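Long-range contact in SNF1-like protein kinase ssp2 (Schizosaccharomyces pombe, PDB 2QRD), which probably acts as the catalytic alpha subunit of a heterotrimeric AMP-activated, SNF1-type protein kinase, which phosphorylates proteins in response to cellular energy state: residues E70-L82 against M91-Y103. Residues are numbered along the deposited sequence; the frame is centred on the assembly and turned at random.
Sequences EGKNTYAYIELQL and MLDVKSNGYKDIY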
loop_
_atom_site.group_PDB
_atom_site.type_symbol
_atom_site.label_atom_id
_atom_site.label_comp_id
_atom_site.label_asym_id
_atom_site.label_seq_id
_atom_site.Cartn_x
_atom_site.Cartn_y
_atom_site.Cartn_z
ATOM N N GLU A 70 -1.921 -26.850 6.781
ATOM C CA GLU A 70 -3.010 -27.031 7.742
ATOM C C GLU A 70 -3.878 -28.252 7.427
ATOM O O GLU A 70 -4.994 -28.367 7.933
ATOM C CB GLU A 70 -3.878 -25.779 7.795
ATOM C CG GLU A 70 -3.143 -24.522 8.236
ATOM C CD GLU A 70 -3.625 -23.289 7.484
ATOM O OE1 GLU A 70 -4.642 -23.408 6.752
ATOM O OE2 GLU A 70 -2.977 -22.210 7.604
ATOM N N GLY A 71 -3.352 -29.145 6.589
ATOM C CA GLY A 71 -4.030 -30.375 6.181
ATOM C C GLY A 71 -4.933 -30.338 4.948
ATOM O O GLY A 71 -5.472 -31.376 4.560
ATOM N N LYS A 72 -5.080 -29.164 4.317
ATOM C CA LYS A 72 -6.091 -28.956 3.256
ATOM C C LYS A 72 -5.660 -29.287 1.819
ATOM O O LYS A 72 -4.511 -29.017 1.408
ATOM C CB LYS A 72 -6.634 -27.531 3.299
ATOM C CG LYS A 72 -7.442 -27.158 4.546
ATOM C CD LYS A 72 -7.850 -25.684 4.450
ATOM C CE LYS A 72 -8.684 -25.400 3.145
ATOM N NZ LYS A 72 -8.564 -24.026 2.506
ATOM N N ASN A 73 -6.604 -29.876 1.072
ATOM C CA ASN A 73 -6.462 -30.129 -0.367
ATOM C C ASN A 73 -7.144 -29.009 -1.159
ATOM O O ASN A 73 -8.198 -29.184 -1.809
ATOM C CB ASN A 73 -7.011 -31.512 -0.778
ATOM C CG ASN A 73 -5.968 -32.646 -0.670
ATOM O OD1 ASN A 73 -6.286 -33.760 -0.216
ATOM N ND2 ASN A 73 -4.742 -32.382 -1.124
ATOM N N THR A 74 -6.525 -27.843 -1.075
ATOM C CA THR A 74 -6.956 -26.676 -1.812
ATOM C C THR A 74 -5.854 -26.276 -2.766
ATOM O O THR A 74 -4.666 -26.438 -2.484
ATOM C CB THR A 74 -7.398 -25.549 -0.883
ATOM O OG1 THR A 74 -7.307 -24.288 -1.557
ATOM C CG2 THR A 74 -6.550 -25.529 0.304
ATOM N N TYR A 75 -6.291 -25.790 -3.919
ATOM C CA TYR A 75 -5.494 -25.791 -5.116
ATOM C C TYR A 75 -5.681 -24.484 -5.842
ATOM O O TYR A 75 -6.734 -23.870 -5.758
ATOM C CB TYR A 75 -5.958 -26.924 -6.044
ATOM C CG TYR A 75 -5.636 -28.340 -5.598
ATOM C CD1 TYR A 75 -6.628 -29.162 -5.066
ATOM C CD2 TYR A 75 -4.352 -28.873 -5.738
ATOM C CE1 TYR A 75 -6.360 -30.468 -4.664
ATOM C CE2 TYR A 75 -4.073 -30.187 -5.347
ATOM C CZ TYR A 75 -5.080 -30.970 -4.811
ATOM O OH TYR A 75 -4.829 -32.269 -4.428
ATOM N N ALA A 76 -4.647 -24.086 -6.574
ATOM C CA ALA A 76 -4.635 -22.884 -7.364
ATOM C C ALA A 76 -4.407 -23.314 -8.809
ATOM O O ALA A 76 -3.526 -24.109 -9.084
ATOM C CB ALA A 76 -3.534 -21.997 -6.894
ATOM N N TYR A 77 -5.223 -22.798 -9.722
ATOM C CA TYR A 77 -5.116 -23.117 -11.147
ATOM C C TYR A 77 -4.552 -21.943 -11.976
ATOM O O TYR A 77 -5.092 -20.828 -11.990
ATOM C CB TYR A 77 -6.465 -23.574 -11.652
ATOM C CG TYR A 77 -6.998 -24.753 -10.869
ATOM C CD1 TYR A 77 -6.809 -26.041 -11.333
ATOM C CD2 TYR A 77 -7.710 -24.577 -9.650
ATOM C CE1 TYR A 77 -7.292 -27.140 -10.624
ATOM C CE2 TYR A 77 -8.196 -25.679 -8.928
ATOM C CZ TYR A 77 -7.970 -26.962 -9.431
ATOM O OH TYR A 77 -8.436 -28.096 -8.795
ATOM N N ILE A 78 -3.439 -22.212 -12.642
ATOM C CA ILE A 78 -2.692 -21.194 -13.363
ATOM C C ILE A 78 -2.497 -21.711 -14.811
ATOM O O ILE A 78 -1.995 -22.819 -15.039
ATOM C CB ILE A 78 -1.330 -20.885 -12.632
ATOM C CG1 ILE A 78 -1.571 -20.330 -11.218
ATOM C CG2 ILE A 78 -0.427 -19.927 -13.446
ATOM C CD1 ILE A 78 -0.329 -20.195 -10.321
ATOM N N GLU A 79 -2.926 -20.931 -15.784
ATOM C CA GLU A 79 -2.694 -21.282 -17.184
ATOM C C GLU A 79 -1.579 -20.428 -17.788
ATOM O O GLU A 79 -1.559 -19.206 -17.643
ATOM C CB GLU A 79 -3.977 -21.114 -17.966
ATOM C CG GLU A 79 -3.853 -21.417 -19.433
ATOM C CD GLU A 79 -5.106 -21.033 -20.210
ATOM O OE1 GLU A 79 -6.218 -21.064 -19.612
ATOM O OE2 GLU A 79 -4.975 -20.696 -21.417
ATOM N N LEU A 80 -0.639 -21.085 -18.457
ATOM C CA LEU A 80 0.494 -20.401 -19.077
ATOM C C LEU A 80 0.294 -20.384 -20.564
ATOM O O LEU A 80 -0.213 -21.331 -21.119
ATOM C CB LEU A 80 1.809 -21.096 -18.775
ATOM C CG LEU A 80 2.275 -21.439 -17.350
ATOM C CD1 LEU A 80 2.472 -20.215 -16.509
ATOM C CD2 LEU A 80 1.402 -22.454 -16.651
ATOM N N GLN A 81 0.687 -19.295 -21.201
ATOM C CA GLN A 81 0.559 -19.176 -22.645
ATOM C C GLN A 81 1.791 -18.499 -23.241
ATOM O O GLN A 81 2.081 -17.356 -22.920
ATOM C CB GLN A 81 -0.700 -18.387 -23.001
ATOM C CG GLN A 81 -0.944 -18.197 -24.496
ATOM C CD GLN A 81 -1.196 -19.491 -25.222
ATOM O OE1 GLN A 81 -2.229 -20.126 -25.045
ATOM N NE2 GLN A 81 -0.252 -19.884 -26.062
ATOM N N LEU A 82 2.506 -19.212 -24.097
ATOM C CA LEU A 82 3.609 -18.622 -24.828
ATOM C C LEU A 82 3.094 -17.920 -26.102
ATOM O O LEU A 82 2.246 -18.450 -26.836
ATOM C CB LEU A 82 4.721 -19.658 -25.141
ATOM C CG LEU A 82 6.146 -19.120 -25.445
ATOM C CD1 LEU A 82 6.853 -18.589 -24.185
ATOM C CD2 LEU A 82 7.051 -20.121 -26.144
ATOM N N MET A 91 6.594 -13.757 -24.993
ATOM C CA MET A 91 6.037 -13.522 -23.664
ATOM C C MET A 91 5.481 -14.833 -23.121
ATOM O O MET A 91 4.795 -15.599 -23.833
ATOM C CB MET A 91 4.936 -12.441 -23.682
ATOM C CG MET A 91 4.227 -12.237 -22.347
ATOM S SD MET A 91 2.585 -11.500 -22.407
ATOM C CE MET A 91 2.909 -9.866 -23.094
ATOM N N LEU A 92 5.793 -15.108 -21.866
ATOM C CA LEU A 92 5.055 -16.127 -21.157
ATOM C C LEU A 92 3.928 -15.429 -20.385
ATOM O O LEU A 92 4.162 -14.748 -19.389
ATOM C CB LEU A 92 5.980 -16.923 -20.240
ATOM C CG LEU A 92 5.394 -18.110 -19.456
ATOM C CD1 LEU A 92 4.913 -19.230 -20.428
ATOM C CD2 LEU A 92 6.465 -18.605 -18.471
ATOM N N ASP A 93 2.711 -15.562 -20.891
ATOM C CA ASP A 93 1.536 -15.025 -20.232
ATOM C C ASP A 93 1.077 -16.036 -19.139
ATOM O O ASP A 93 1.125 -17.255 -19.337
ATOM C CB ASP A 93 0.452 -14.683 -21.276
ATOM C CG ASP A 93 -0.865 -14.181 -20.647
ATOM O OD1 ASP A 93 -0.897 -13.047 -20.070
ATOM O OD2 ASP A 93 -1.872 -14.929 -20.743
ATOM N N VAL A 94 0.691 -15.516 -17.969
ATOM C CA VAL A 94 0.415 -16.335 -16.785
ATOM C C VAL A 94 -0.835 -15.744 -16.139
ATOM O O VAL A 94 -0.845 -14.555 -15.744
ATOM C CB VAL A 94 1.583 -16.309 -15.735
ATOM C CG1 VAL A 94 1.211 -17.126 -14.490
ATOM C CG2 VAL A 94 2.920 -16.804 -16.331
ATOM N N LYS A 95 -1.886 -16.559 -16.051
ATOM C CA LYS A 95 -3.165 -16.091 -15.568
ATOM C C LYS A 95 -3.832 -16.990 -14.531
ATOM O O LYS A 95 -3.720 -18.220 -14.557
ATOM C CB LYS A 95 -4.128 -15.866 -16.732
ATOM C CG LYS A 95 -4.712 -17.128 -17.317
ATOM C CD LYS A 95 -6.013 -16.869 -18.038
ATOM C CE LYS A 95 -6.089 -17.813 -19.245
ATOM N NZ LYS A 95 -7.450 -18.324 -19.546
ATOM N N SER A 96 -4.558 -16.354 -13.622
ATOM C CA SER A 96 -5.246 -17.107 -12.593
ATOM C C SER A 96 -6.561 -17.661 -13.127
ATOM O O SER A 96 -7.368 -16.921 -13.707
ATOM C CB SER A 96 -5.468 -16.248 -11.352
ATOM O OG SER A 96 -6.085 -17.023 -10.336
ATOM N N ASN A 97 -6.760 -18.973 -12.936
ATOM C CA ASN A 97 -8.067 -19.604 -13.133
ATOM C C ASN A 97 -8.780 -19.922 -11.818
ATOM O O ASN A 97 -9.764 -20.655 -11.797
ATOM C CB ASN A 97 -7.948 -20.842 -14.042
ATOM C CG ASN A 97 -7.824 -20.477 -15.532
ATOM O OD1 ASN A 97 -7.069 -21.083 -16.289
ATOM N ND2 ASN A 97 -8.585 -19.482 -15.945
ATOM N N GLY A 98 -8.291 -19.377 -10.710
ATOM C CA GLY A 98 -8.987 -19.574 -9.436
ATOM C C GLY A 98 -8.407 -20.564 -8.425
ATOM O O GLY A 98 -7.350 -21.182 -8.649
ATOM N N TYR A 99 -9.126 -20.696 -7.307
ATOM C CA TYR A 99 -8.765 -21.566 -6.198
ATOM C C TYR A 99 -9.941 -22.436 -5.863
ATOM O O TYR A 99 -11.096 -21.986 -5.896
ATOM C CB TYR A 99 -8.382 -20.761 -4.956
ATOM C CG TYR A 99 -7.569 -19.512 -5.261
ATOM C CD1 TYR A 99 -6.237 -19.599 -5.680
ATOM C CD2 TYR A 99 -8.141 -18.245 -5.119
ATOM C CE1 TYR A 99 -5.516 -18.435 -5.984
ATOM C CE2 TYR A 99 -7.441 -17.101 -5.403
ATOM C CZ TYR A 99 -6.137 -17.197 -5.837
ATOM O OH TYR A 99 -5.472 -16.047 -6.101
ATOM N N LYS A 100 -9.647 -23.689 -5.511
ATOM C CA LYS A 100 -10.686 -24.679 -5.244
ATOM C C LYS A 100 -10.201 -25.629 -4.165
ATOM O O LYS A 100 -9.128 -26.199 -4.278
ATOM C CB LYS A 100 -11.023 -25.444 -6.533
ATOM C CG LYS A 100 -12.429 -25.971 -6.605
ATOM C CD LYS A 100 -12.607 -27.091 -7.677
ATOM C CE LYS A 100 -11.972 -28.474 -7.280
ATOM N NZ LYS A 100 -12.946 -29.617 -7.457
ATOM N N ASP A 101 -10.977 -25.750 -3.101
ATOM C CA ASP A 101 -10.794 -26.807 -2.121
ATOM C C ASP A 101 -11.558 -28.055 -2.572
ATOM O O ASP A 101 -12.588 -27.942 -3.220
ATOM C CB ASP A 101 -11.296 -26.358 -0.742
ATOM C CG ASP A 101 -11.057 -27.403 0.340
ATOM O OD1 ASP A 101 -9.911 -27.554 0.796
ATOM O OD2 ASP A 101 -12.014 -28.096 0.731
ATOM N N ILE A 102 -11.035 -29.235 -2.230
ATOM C CA ILE A 102 -11.672 -30.544 -2.462
ATOM C C ILE A 102 -13.140 -30.567 -1.995
ATOM O O ILE A 102 -13.986 -31.256 -2.585
ATOM C CB ILE A 102 -10.827 -31.679 -1.769
ATOM C CG1 ILE A 102 -11.144 -33.059 -2.334
ATOM C CG2 ILE A 102 -11.001 -31.707 -0.237
ATOM C CD1 ILE A 102 -10.539 -34.210 -1.527
ATOM N N TYR A 103 -13.420 -29.791 -0.940
ATOM C CA TYR A 103 -14.753 -29.640 -0.323
ATOM C C TYR A 103 -15.457 -28.348 -0.775
ATOM O O TYR A 103 -14.839 -27.290 -0.836
ATOM C CB TYR A 103 -14.621 -29.605 1.202
ATOM C CG TYR A 103 -14.215 -30.898 1.882
ATOM C CD1 TYR A 103 -13.873 -30.901 3.239
ATOM C CD2 TYR A 103 -14.183 -32.114 1.193
ATOM C CE1 TYR A 103 -13.509 -32.076 3.902
ATOM C CE2 TYR A 103 -13.827 -33.313 1.853
ATOM C CZ TYR A 103 -13.487 -33.276 3.208
ATOM O OH TYR A 103 -13.121 -34.422 3.863
HETATM O O HOH W 1 -4.579 -19.002 -9.306
HETATM O O HOH W 2 -2.200 -17.451 -19.864
#
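A long antiparallel beta hairpin, two neighbouring inner strands of the antiparallel sheet in the KA1-like regulatory region, pairs 74-82 with 91-101. Their axes approach to 4.5 Å at 160°, and reciprocal N-H...O=C bonds join Y75 to K100, E79 to K95 and Q81 to D93. Between A76 and I78 the register slips by one residue, which defines a beta bulge: Y77 N donates to G98 O, nearly along the C=O axis (2.9 Å), whereas Y77 O accepts from N97 N (2.7 Å). G98, with phi 104°, sits in this irregularity, and an ST turn spans it, S96 OG accepting from G98 N. Water 1 links S96 OG to Y77 O.

On the face of E79 and K95, the two side chains run alongside each other. E79 reaches out with an extended chain, its CG lying anti to the backbone N (chi1 179°), and so brings OE1 to K95 NZ at 3.0 Å, a salt bridge meeting the carboxylate from above its plane. Were this glutamate replaced by an alanine, the K95 ammonium would probably lose this partner and its bent chain would be freer to turn. Farther along, K100 CB meets the edge of the Y77 ring at CE2 (3.7 Å). On the opposite face, A76, I78, L80, L82, L92 and V94 form an apolar stretch: I78 CG2 touches V94 CG1 and L80 CD1 touches V94 CG2, each at 3.4 Å, while A76 CB lies in the plane of the Y99 ring, 3.8 Å from CD1.

That apolar stretch is covered by helix 123-136, where L126 packs on A76 and I78, and by helix 23-37, where V30 meets L92. Strand 57-63 continues the sheet beyond 74-82; on the other edge of the hairpin, V94 and S96 make backbone hydrogen bonds to the chain of SPCC1919.03c protein.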